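Local coordinates for citrate synthase (Mycobacterium tuberculosis, PDB 4TVM), which catalyses the condensation of oxaloacetate with acetyl-CoA and water to give citrate and CoA, a step of the Krebs cycle, at residues R109-T114 with P190-T195; A143-Y148 with R248-T253; V183-L188 with F205-E210. One frame throughout, in Å; residues are numbered along the deposited sequence.

Interaction 1: residues R109-T114 with P190-T195; sequences RIQRHT and PDNSLT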
loop_
_atom_site.group_PDB
_atom_site.type_symbol
_atom_site.label_atom_id
_atom_site.label_comp_id
_atom_site.label_asym_id
_atom_site.label_seq_id
_atom_site.Cartn_x
_atom_site.Cartn_y
_atom_site.Cartn_z
ATOM N N ARG A 109 -26.374 -5.904 -11.289
ATOM C CA ARG A 109 -25.966 -5.099 -10.149
ATOM C C ARG A 109 -24.790 -4.187 -10.505
ATOM O O ARG A 109 -24.763 -3.012 -10.143
ATOM C CB ARG A 109 -25.617 -6.034 -8.982
ATOM C CG ARG A 109 -25.830 -5.447 -7.595
ATOM C CD ARG A 109 -25.680 -6.517 -6.510
ATOM N NE ARG A 109 -26.949 -7.207 -6.241
ATOM C CZ ARG A 109 -27.170 -8.523 -6.304
ATOM N NH1 ARG A 109 -26.204 -9.390 -6.631
ATOM N NH2 ARG A 109 -28.391 -8.983 -6.038
ATOM N N ILE A 110 -23.831 -4.719 -11.247
ATOM C CA ILE A 110 -22.694 -3.924 -11.694
ATOM C C ILE A 110 -23.143 -2.904 -12.733
ATOM O O ILE A 110 -22.609 -1.800 -12.782
ATOM C CB ILE A 110 -21.598 -4.819 -12.315
ATOM C CG1 ILE A 110 -20.954 -5.692 -11.249
ATOM C CG2 ILE A 110 -20.520 -3.992 -13.005
ATOM C CD1 ILE A 110 -20.115 -6.809 -11.828
ATOM N N GLN A 111 -24.097 -3.263 -13.585
ATOM C CA GLN A 111 -24.418 -2.397 -14.724
ATOM C C GLN A 111 -25.088 -1.129 -14.235
ATOM O O GLN A 111 -25.007 -0.087 -14.875
ATOM C CB GLN A 111 -25.308 -3.125 -15.749
ATOM C CG GLN A 111 -25.040 -2.745 -17.195
ATOM C CD GLN A 111 -23.587 -2.959 -17.616
ATOM O OE1 GLN A 111 -22.932 -2.048 -18.119
ATOM N NE2 GLN A 111 -23.081 -4.166 -17.408
ATOM N N ARG A 112 -25.729 -1.209 -13.077
ATOM C CA ARG A 112 -26.477 -0.070 -12.558
ATOM C C ARG A 112 -25.638 0.804 -11.598
ATOM O O ARG A 112 -26.154 1.780 -11.089
ATOM C CB ARG A 112 -27.850 -0.524 -11.965
ATOM C CG ARG A 112 -27.796 -1.469 -10.763
ATOM C CD ARG A 112 -29.165 -2.083 -10.395
ATOM N NE ARG A 112 -29.080 -2.874 -9.147
ATOM C CZ ARG A 112 -28.954 -2.364 -7.911
ATOM N NH1 ARG A 112 -28.914 -1.056 -7.729
ATOM N NH2 ARG A 112 -28.870 -3.161 -6.839
ATOM N N HIS A 113 -24.350 0.499 -11.416
ATOM C CA HIS A 113 -23.454 1.310 -10.558
ATOM C C HIS A 113 -22.223 1.901 -11.254
ATOM O O HIS A 113 -21.238 2.269 -10.593
ATOM C CB HIS A 113 -22.962 0.487 -9.354
ATOM C CG HIS A 113 -24.015 0.227 -8.321
ATOM N ND1 HIS A 113 -25.035 -0.678 -8.512
ATOM C CD2 HIS A 113 -24.203 0.750 -7.090
ATOM C CE1 HIS A 113 -25.810 -0.700 -7.442
ATOM N NE2 HIS A 113 -25.323 0.156 -6.563
ATOM N N THR A 114 -22.278 2.032 -12.573
ATOM C CA THR A 114 -21.119 2.456 -13.330
ATOM C C THR A 114 -20.957 3.945 -13.406
ATOM O O THR A 114 -19.897 4.432 -13.827
ATOM C CB THR A 114 -21.187 1.971 -14.774
ATOM O OG1 THR A 114 -22.479 2.259 -15.288
ATOM C CG2 THR A 114 -20.914 0.480 -14.869
ATOM N N PRO A 190 -21.769 6.013 -19.349
ATOM C CA PRO A 190 -22.241 4.644 -19.606
ATOM C C PRO A 190 -23.485 4.530 -20.486
ATOM O O PRO A 190 -24.408 5.308 -20.336
ATOM C CB PRO A 190 -22.572 4.123 -18.202
ATOM C CG PRO A 190 -21.605 4.826 -17.318
ATOM C CD PRO A 190 -21.270 6.148 -17.962
ATOM N N ASP A 191 -23.465 3.570 -21.407
ATOM C CA ASP A 191 -24.631 3.160 -22.195
ATOM C C ASP A 191 -25.172 1.871 -21.566
ATOM O O ASP A 191 -24.470 0.872 -21.523
ATOM C CB ASP A 191 -24.165 2.890 -23.623
ATOM C CG ASP A 191 -25.308 2.745 -24.617
ATOM O OD1 ASP A 191 -26.470 2.482 -24.223
ATOM O OD2 ASP A 191 -25.019 2.918 -25.818
ATOM N N ASN A 192 -26.405 1.888 -21.070
ATOM C CA ASN A 192 -26.998 0.672 -20.467
ATOM C C ASN A 192 -27.092 -0.496 -21.411
ATOM O O ASN A 192 -27.320 -1.613 -20.986
ATOM C CB ASN A 192 -28.408 0.922 -19.910
ATOM C CG ASN A 192 -28.396 1.251 -18.429
ATOM O OD1 ASN A 192 -27.545 0.769 -17.670
ATOM N ND2 ASN A 192 -29.337 2.075 -18.011
ATOM N N SER A 193 -26.902 -0.233 -22.693
ATOM C CA SER A 193 -27.075 -1.240 -23.694
ATOM C C SER A 193 -25.745 -1.911 -24.059
ATOM O O SER A 193 -25.668 -2.594 -25.073
ATOM C CB SER A 193 -27.713 -0.607 -24.932
ATOM O OG SER A 193 -26.752 -0.293 -25.929
ATOM N N LEU A 194 -24.708 -1.736 -23.244
ATOM C CA LEU A 194 -23.461 -2.371 -23.539
ATOM C C LEU A 194 -23.045 -3.207 -22.380
ATOM O O LEU A 194 -23.524 -3.054 -21.274
ATOM C CB LEU A 194 -22.371 -1.354 -23.784
ATOM C CG LEU A 194 -22.600 -0.423 -24.966
ATOM C CD1 LEU A 194 -21.361 0.430 -25.165
ATOM C CD2 LEU A 194 -22.960 -1.180 -26.241
ATOM N N THR A 195 -22.114 -4.084 -22.694
ATOM C CA THR A 195 -21.362 -4.890 -21.779
ATOM C C THR A 195 -20.430 -3.952 -21.033
ATOM O O THR A 195 -20.198 -2.845 -21.486
ATOM C CB THR A 195 -20.632 -5.917 -22.668
ATOM O OG1 THR A 195 -21.444 -7.085 -22.791
ATOM C CG2 THR A 195 -19.338 -6.316 -22.174
#
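Asp-191 OD1 is gripped twice by Ser-193 in the loop that meets Gln-111 and Thr-114. The backbone N of Ser-193 lies 3.1 Å from Asp-191 OD1 and approaches from above the carboxylate plane. Ser-193 OG adds a weak bond to Asp-191 OD1. Both bonds stay inside the loop; Gln-111 and Thr-114 meet it through van der Waals contact.

Gln-111 sends its side chain toward the loop. Its chain bends at chi2 (56°), which turns CD out of an extended path. The amide ends beside the backbone of Leu-194. As modelled, Gln-111 OE1 is 3.4 Å from Leu-194 O, and these are two acceptors that do not bond. Asn-192 OD1 comes only loosely near the helix end, 3.9 Å from Gln-111 O, and both atoms are oxygens.

The side chains of Thr-114 and Pro-190 run past one another in opposite senses. Thr-114 OG1 touches the proline ring at Pro-190 CG, 3.4 Å away. The same hydroxyl makes a weak bond back to Gln-111 O, and Thr-114 O is tied to Thr-173 OG1 of helix 159-182. Helix 196-205 lies behind the loop, where Asn-199 OD1 accepts from Asp-191 N.

The contact sets the C-terminal end of helix 100-111 against an Asx turn and a type I beta turn that both start at Asp-191, just before helix 196-205.

Interaction 2: residues A143-Y148 with R248-T253; sequences ALSAYY and RANLFT
Leu-144, near the C-terminal end of helix 133-147, lies over one face of the Phe-252 ring. Its CB makes a CH-pi contact, with Leu-144 CB 4.1 Å from the centroid of that ring and 27° off the normal. The leucine side chain runs across that of Phe-252 at about a right angle. Leu-144 CD1 sits above the ring too, offset toward the rim.

Ser-145 follows and meets the same ring at its edge. Ser-145 OG lies in the ring plane, 3.6 Å from Phe-252 CD2. This hydroxyl also accepts from the amide of Asn-250, with Asn-250 ND2 3.3 Å from Ser-145 OG and an N-H...O angle of 154°. The amide oxygen caps helix 251-262: Thr-253 N is 2.9 Å from Asn-250 OD1 and stands above the carbonyl plane. The N-cap and the link to Ser-145 together would fix how the amide is turned.

Tyr-148 closes the segment. Its CB touches the ring edge, with Tyr-148 CB 4.0 Å from Phe-252 CE2. The phenol leads away, and its OH bonds to His-117 N.

Leu-152 packs on Ser-145, Asn-250 and Phe-252, while Ser-163 and Leu-167 of helix 159-182 add to the cover of the phenylalanine. Ala-143 rests on Ser-139 of the second subunit and Thr-253 on Trp-263 of that subunit, so the C-terminal end of helix 133-147 and the start of helix 251-262 meet beside the dimer interface.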
loop_
_atom_site.group_PDB
_atom_site.type_symbol
_atom_site.label_atom_id
_atom_site.label_comp_id
_atom_site.label_asym_id
_atom_site.label_seq_id
_atom_site.Cartn_x
_atom_site.Cartn_y
_atom_site.Cartn_z
ATOM N N ALA A 143 -10.098 8.945 -3.169
ATOM C CA ALA A 143 -11.218 9.873 -3.025
ATOM C C ALA A 143 -12.603 9.188 -2.950
ATOM O O ALA A 143 -13.612 9.811 -2.557
ATOM C CB ALA A 143 -11.189 10.879 -4.158
ATOM N N LEU A 144 -12.683 7.925 -3.334
ATOM C CA LEU A 144 -13.961 7.191 -3.266
ATOM C C LEU A 144 -14.554 7.165 -1.882
ATOM O O LEU A 144 -15.772 7.140 -1.734
ATOM C CB LEU A 144 -13.752 5.729 -3.654
ATOM C CG LEU A 144 -13.575 5.491 -5.129
ATOM C CD1 LEU A 144 -13.027 4.094 -5.344
ATOM C CD2 LEU A 144 -14.919 5.666 -5.840
ATOM N N SER A 145 -13.693 7.086 -0.873
ATOM C CA SER A 145 -14.140 7.048 0.490
ATOM C C SER A 145 -14.783 8.384 0.851
ATOM O O SER A 145 -15.607 8.457 1.752
ATOM C CB SER A 145 -12.979 6.745 1.421
ATOM O OG SER A 145 -12.476 5.439 1.187
ATOM N N ALA A 146 -14.424 9.437 0.131
ATOM C CA ALA A 146 -15.090 10.719 0.284
ATOM C C ALA A 146 -16.525 10.733 -0.267
ATOM O O ALA A 146 -17.325 11.558 0.154
ATOM C CB ALA A 146 -14.264 11.833 -0.377
ATOM N N TYR A 147 -16.847 9.881 -1.237
ATOM C CA TYR A 147 -18.178 9.949 -1.877
ATOM C C TYR A 147 -19.077 8.772 -1.558
ATOM O O TYR A 147 -20.282 8.816 -1.781
ATOM C CB TYR A 147 -18.031 10.048 -3.384
ATOM C CG TYR A 147 -17.409 11.310 -3.818
ATOM C CD1 TYR A 147 -16.021 11.415 -3.932
ATOM C CD2 TYR A 147 -18.184 12.431 -4.086
ATOM C CE1 TYR A 147 -15.415 12.611 -4.317
ATOM C CE2 TYR A 147 -17.585 13.636 -4.469
ATOM C CZ TYR A 147 -16.214 13.712 -4.592
ATOM O OH TYR A 147 -15.631 14.875 -4.987
ATOM N N TYR A 148 -18.480 7.693 -1.090
ATOM C CA TYR A 148 -19.209 6.484 -0.810
ATOM C C TYR A 148 -18.833 6.103 0.619
ATOM O O TYR A 148 -18.384 4.998 0.885
ATOM C CB TYR A 148 -18.878 5.420 -1.888
ATOM C CG TYR A 148 -19.216 5.937 -3.293
ATOM C CD1 TYR A 148 -20.503 5.844 -3.802
ATOM C CD2 TYR A 148 -18.260 6.560 -4.090
ATOM C CE1 TYR A 148 -20.835 6.328 -5.075
ATOM C CE2 TYR A 148 -18.578 7.046 -5.354
ATOM C CZ TYR A 148 -19.878 6.943 -5.843
ATOM O OH TYR A 148 -20.215 7.473 -7.107
ATOM N N ARG A 248 -7.338 -3.489 9.132
ATOM C CA ARG A 248 -8.790 -3.281 9.003
ATOM C C ARG A 248 -9.100 -2.026 8.256
ATOM O O ARG A 248 -10.137 -1.410 8.461
ATOM C CB ARG A 248 -9.481 -3.221 10.332
ATOM C CG ARG A 248 -9.181 -4.384 11.192
ATOM C CD ARG A 248 -10.380 -4.606 12.059
ATOM N NE ARG A 248 -10.062 -5.557 13.099
ATOM C CZ ARG A 248 -10.974 -6.248 13.765
ATOM N NH1 ARG A 248 -12.266 -6.079 13.506
ATOM N NH2 ARG A 248 -10.594 -7.104 14.705
ATOM N N ALA A 249 -8.199 -1.644 7.383
ATOM C CA ALA A 249 -8.489 -0.584 6.454
ATOM C C ALA A 249 -9.718 -0.961 5.657
ATOM O O ALA A 249 -10.084 -2.132 5.600
ATOM C CB ALA A 249 -7.299 -0.340 5.549
ATOM N N ASN A 250 -10.396 0.029 5.081
ATOM C CA ASN A 250 -11.587 -0.280 4.310
ATOM C C ASN A 250 -11.211 -0.839 2.938
ATOM O O ASN A 250 -10.038 -0.922 2.570
ATOM C CB ASN A 250 -12.550 0.907 4.245
ATOM C CG ASN A 250 -12.175 1.930 3.192
ATOM O OD1 ASN A 250 -11.877 1.589 2.053
ATOM N ND2 ASN A 250 -12.207 3.204 3.570
ATOM N N LEU A 251 -12.219 -1.268 2.200
ATOM C CA LEU A 251 -11.996 -1.934 0.929
ATOM C C LEU A 251 -11.292 -1.056 -0.062
ATOM O O LEU A 251 -10.357 -1.485 -0.704
ATOM C CB LEU A 251 -13.326 -2.376 0.343
ATOM C CG LEU A 251 -13.305 -3.343 -0.825
ATOM C CD1 LEU A 251 -12.153 -4.328 -0.789
ATOM C CD2 LEU A 251 -14.628 -4.090 -0.828
ATOM N N PHE A 252 -11.729 0.187 -0.170
ATOM C CA PHE A 252 -11.130 1.128 -1.099
ATOM C C PHE A 252 -9.687 1.423 -0.770
ATOM O O PHE A 252 -8.841 1.548 -1.660
ATOM C CB PHE A 252 -11.910 2.445 -1.083
ATOM C CG PHE A 252 -13.349 2.307 -1.502
ATOM C CD1 PHE A 252 -13.764 1.273 -2.354
ATOM C CD2 PHE A 252 -14.306 3.215 -1.054
ATOM C CE1 PHE A 252 -15.095 1.156 -2.733
ATOM C CE2 PHE A 252 -15.652 3.091 -1.432
ATOM C CZ PHE A 252 -16.035 2.069 -2.280
ATOM N N THR A 253 -9.399 1.566 0.515
ATOM C CA THR A 253 -8.067 1.966 0.916
ATOM C C THR A 253 -7.131 0.808 0.648
ATOM O O THR A 253 -6.012 1.000 0.166
ATOM C CB THR A 253 -8.039 2.426 2.382
ATOM O OG1 THR A 253 -9.111 3.363 2.607
ATOM C CG2 THR A 253 -6.699 3.060 2.708
#

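Interaction 3: residues V183-L188 with F205-E210; sequences VGQPFL and FGFPAE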
loop_
_atom_site.group_PDB
_atom_site.type_symbol
_atom_site.label_atom_id
_atom_site.label_comp_id
_atom_site.label_asym_id
_atom_site.label_seq_id
_atom_site.Cartn_x
_atom_site.Cartn_y
_atom_site.Cartn_z
ATOM N N VAL A 183 -5.615 13.176 -22.525
ATOM C CA VAL A 183 -5.688 13.725 -23.861
ATOM C C VAL A 183 -6.732 14.794 -23.647
ATOM O O VAL A 183 -7.064 15.090 -22.491
ATOM C CB VAL A 183 -6.042 12.620 -24.856
ATOM C CG1 VAL A 183 -4.856 11.683 -25.001
ATOM C CG2 VAL A 183 -7.257 11.789 -24.413
ATOM N N GLY A 184 -7.251 15.409 -24.686
ATOM C CA GLY A 184 -8.082 16.598 -24.451
ATOM C C GLY A 184 -9.551 16.299 -24.285
ATOM O O GLY A 184 -10.361 17.203 -24.242
ATOM N N GLN A 185 -9.922 15.041 -24.152
ATOM C CA GLN A 185 -11.241 14.656 -24.644
ATOM C C GLN A 185 -12.419 14.673 -23.657
ATOM O O GLN A 185 -12.253 14.435 -22.462
ATOM C CB GLN A 185 -11.128 13.319 -25.346
ATOM C CG GLN A 185 -10.130 13.387 -26.487
ATOM C CD GLN A 185 -9.774 12.038 -27.064
ATOM O OE1 GLN A 185 -10.482 11.035 -26.871
ATOM N NE2 GLN A 185 -8.700 12.013 -27.814
ATOM N N PRO A 186 -13.621 14.971 -24.170
ATOM C CA PRO A 186 -14.796 14.959 -23.329
ATOM C C PRO A 186 -14.976 13.633 -22.677
ATOM O O PRO A 186 -14.625 12.604 -23.252
ATOM C CB PRO A 186 -15.957 15.161 -24.307
ATOM C CG PRO A 186 -15.378 15.614 -25.558
ATOM C CD PRO A 186 -13.896 15.513 -25.514
ATOM N N PHE A 187 -15.547 13.625 -21.496
ATOM C CA PHE A 187 -15.906 12.351 -20.920
ATOM C C PHE A 187 -17.232 11.995 -21.523
ATOM O O PHE A 187 -18.052 12.861 -21.721
ATOM C CB PHE A 187 -16.068 12.410 -19.416
ATOM C CG PHE A 187 -14.812 12.759 -18.656
ATOM C CD1 PHE A 187 -13.573 12.959 -19.279
ATOM C CD2 PHE A 187 -14.867 12.855 -17.285
ATOM C CE1 PHE A 187 -12.439 13.257 -18.519
ATOM C CE2 PHE A 187 -13.748 13.151 -16.544
ATOM C CZ PHE A 187 -12.531 13.350 -17.157
ATOM N N LEU A 188 -17.447 10.715 -21.804
ATOM C CA LEU A 188 -18.792 10.200 -22.137
ATOM C C LEU A 188 -19.422 9.584 -20.896
ATOM O O LEU A 188 -18.774 9.502 -19.857
ATOM C CB LEU A 188 -18.696 9.142 -23.253
ATOM C CG LEU A 188 -18.859 9.664 -24.691
ATOM C CD1 LEU A 188 -18.064 10.940 -24.878
ATOM C CD2 LEU A 188 -18.452 8.631 -25.749
ATOM N N PHE A 205 -12.657 5.404 -25.859
ATOM C CA PHE A 205 -12.403 5.760 -27.240
ATOM C C PHE A 205 -13.517 6.528 -27.911
ATOM O O PHE A 205 -13.319 7.072 -28.965
ATOM C CB PHE A 205 -12.110 4.472 -28.029
ATOM C CG PHE A 205 -10.828 3.811 -27.614
ATOM C CD1 PHE A 205 -9.620 4.520 -27.690
ATOM C CD2 PHE A 205 -10.819 2.527 -27.127
ATOM C CE1 PHE A 205 -8.434 3.942 -27.303
ATOM C CE2 PHE A 205 -9.628 1.943 -26.741
ATOM C CZ PHE A 205 -8.436 2.652 -26.823
ATOM N N GLY A 206 -14.691 6.568 -27.316
ATOM C CA GLY A 206 -15.811 7.288 -27.892
ATOM C C GLY A 206 -15.611 8.798 -27.898
ATOM O O GLY A 206 -15.010 9.362 -26.972
ATOM N N PHE A 207 -16.097 9.442 -28.966
ATOM C CA PHE A 207 -16.276 10.880 -28.998
ATOM C C PHE A 207 -17.758 11.171 -29.006
ATOM O O PHE A 207 -18.552 10.308 -29.335
ATOM C CB PHE A 207 -15.662 11.456 -30.248
ATOM C CG PHE A 207 -14.232 11.083 -30.442
ATOM C CD1 PHE A 207 -13.221 11.808 -29.805
ATOM C CD2 PHE A 207 -13.880 10.007 -31.256
ATOM C CE1 PHE A 207 -11.884 11.460 -29.971
ATOM C CE2 PHE A 207 -12.542 9.657 -31.426
ATOM C CZ PHE A 207 -11.545 10.377 -30.783
ATOM N N PRO A 208 -18.151 12.404 -28.674
ATOM C CA PRO A 208 -19.534 12.807 -28.937
ATOM C C PRO A 208 -19.783 13.182 -30.429
ATOM O O PRO A 208 -20.929 13.365 -30.834
ATOM C CB PRO A 208 -19.715 14.019 -28.021
ATOM C CG PRO A 208 -18.429 14.119 -27.225
ATOM C CD PRO A 208 -17.390 13.513 -28.103
ATOM N N ALA A 209 -18.719 13.279 -31.229
ATOM C CA ALA A 209 -18.828 13.540 -32.672
ATOM C C ALA A 209 -19.482 12.430 -33.513
ATOM O O ALA A 209 -19.933 12.687 -34.630
ATOM C CB ALA A 209 -17.454 13.868 -33.242
ATOM N N GLU A 210 -19.496 11.205 -32.998
ATOM C CA GLU A 210 -20.069 10.069 -33.704
ATOM C C GLU A 210 -20.548 9.019 -32.709
ATOM O O GLU A 210 -20.128 9.019 -31.572
ATOM C CB GLU A 210 -19.037 9.460 -34.655
ATOM C CG GLU A 210 -17.719 9.030 -34.014
ATOM C CD GLU A 210 -16.693 8.582 -35.047
ATOM O OE1 GLU A 210 -16.221 7.430 -34.981
ATOM O OE2 GLU A 210 -16.357 9.386 -35.941
#
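Leu-188 packs on Gly-206 and Pro-208, and this is the tight part of the contact. Both methyl branches of the leucine are used. CD2 lies against the glycine backbone, with Leu-188 CD2 3.6 Å from Gly-206 C. CD1 reaches the proline ring, with Leu-188 CD1 4.0 Å from Pro-208 CG. Leu-188 and Gly-206 are both buried. Their backbones are also anchored to helix 159-182: Leu-188 O accepts from Tyr-177 OH, and Gly-206 O accepts from Lys-180 NZ.

The other part is looser. On this outer side Pro-186, Phe-207 and Pro-208 are exposed and Gln-185 partly so. The two proline rings meet at a slant, gamma carbon to gamma carbon, with Pro-186 CG 3.8 Å from Pro-208 CG. Pro-208 CG is thus shared between Pro-186 and Leu-188, and Pro-208 borders both parts.

Phe-207 starts away from the 183-188 loop. Phe-207 CG stands anti to its own carbonyl carbon (chi1 -54°), and the ring beyond it comes back to Gln-185. Gln-185 extends beyond its CG, which carries the amide out to the ring. The closest atoms are Gln-185 OE1 and Phe-207 CE1, 3.4 Å apart. The amide and ring planes are 43° apart, so the two groups do not stack flat. Gln-185 OE1 also accepts a hydrogen bond from Lys-180 NZ.

Chemically, the two loops meet through apolar contact and one amide-ring touch, without a direct hydrogen bond between them. The polar tie is indirect. Lys-180 bonds both Gln-185 OE1 and Gly-206 O, and its positive charge would probably polarise both carbonyls. One lysine near the end of helix 159-182 thus bridges the loops before and after helix 196-205.

From the N terminus, residues 109-114 come first, at the end of helix 100-111. Interaction 1 closes a loop from there to 190-195. Interaction 2 starts inside that loop, at 143-148, and ends beyond it at 248-253, so the two cross. Interaction 3 joins 183-188 to 205-210. It crosses interaction 1 and is nested within the loop of interaction 2. Segments 183-188 and 190-195 nearly adjoin, in the connection between helices 159-182 and 196-205. Interaction 1 ties the end of helix 100-111 to a surface loop; interaction 3 ties together the loops before and after helix 196-205. Interaction 2 is a buried contact between the end of helix 133-147 and the start of helix 251-262, near the second subunit.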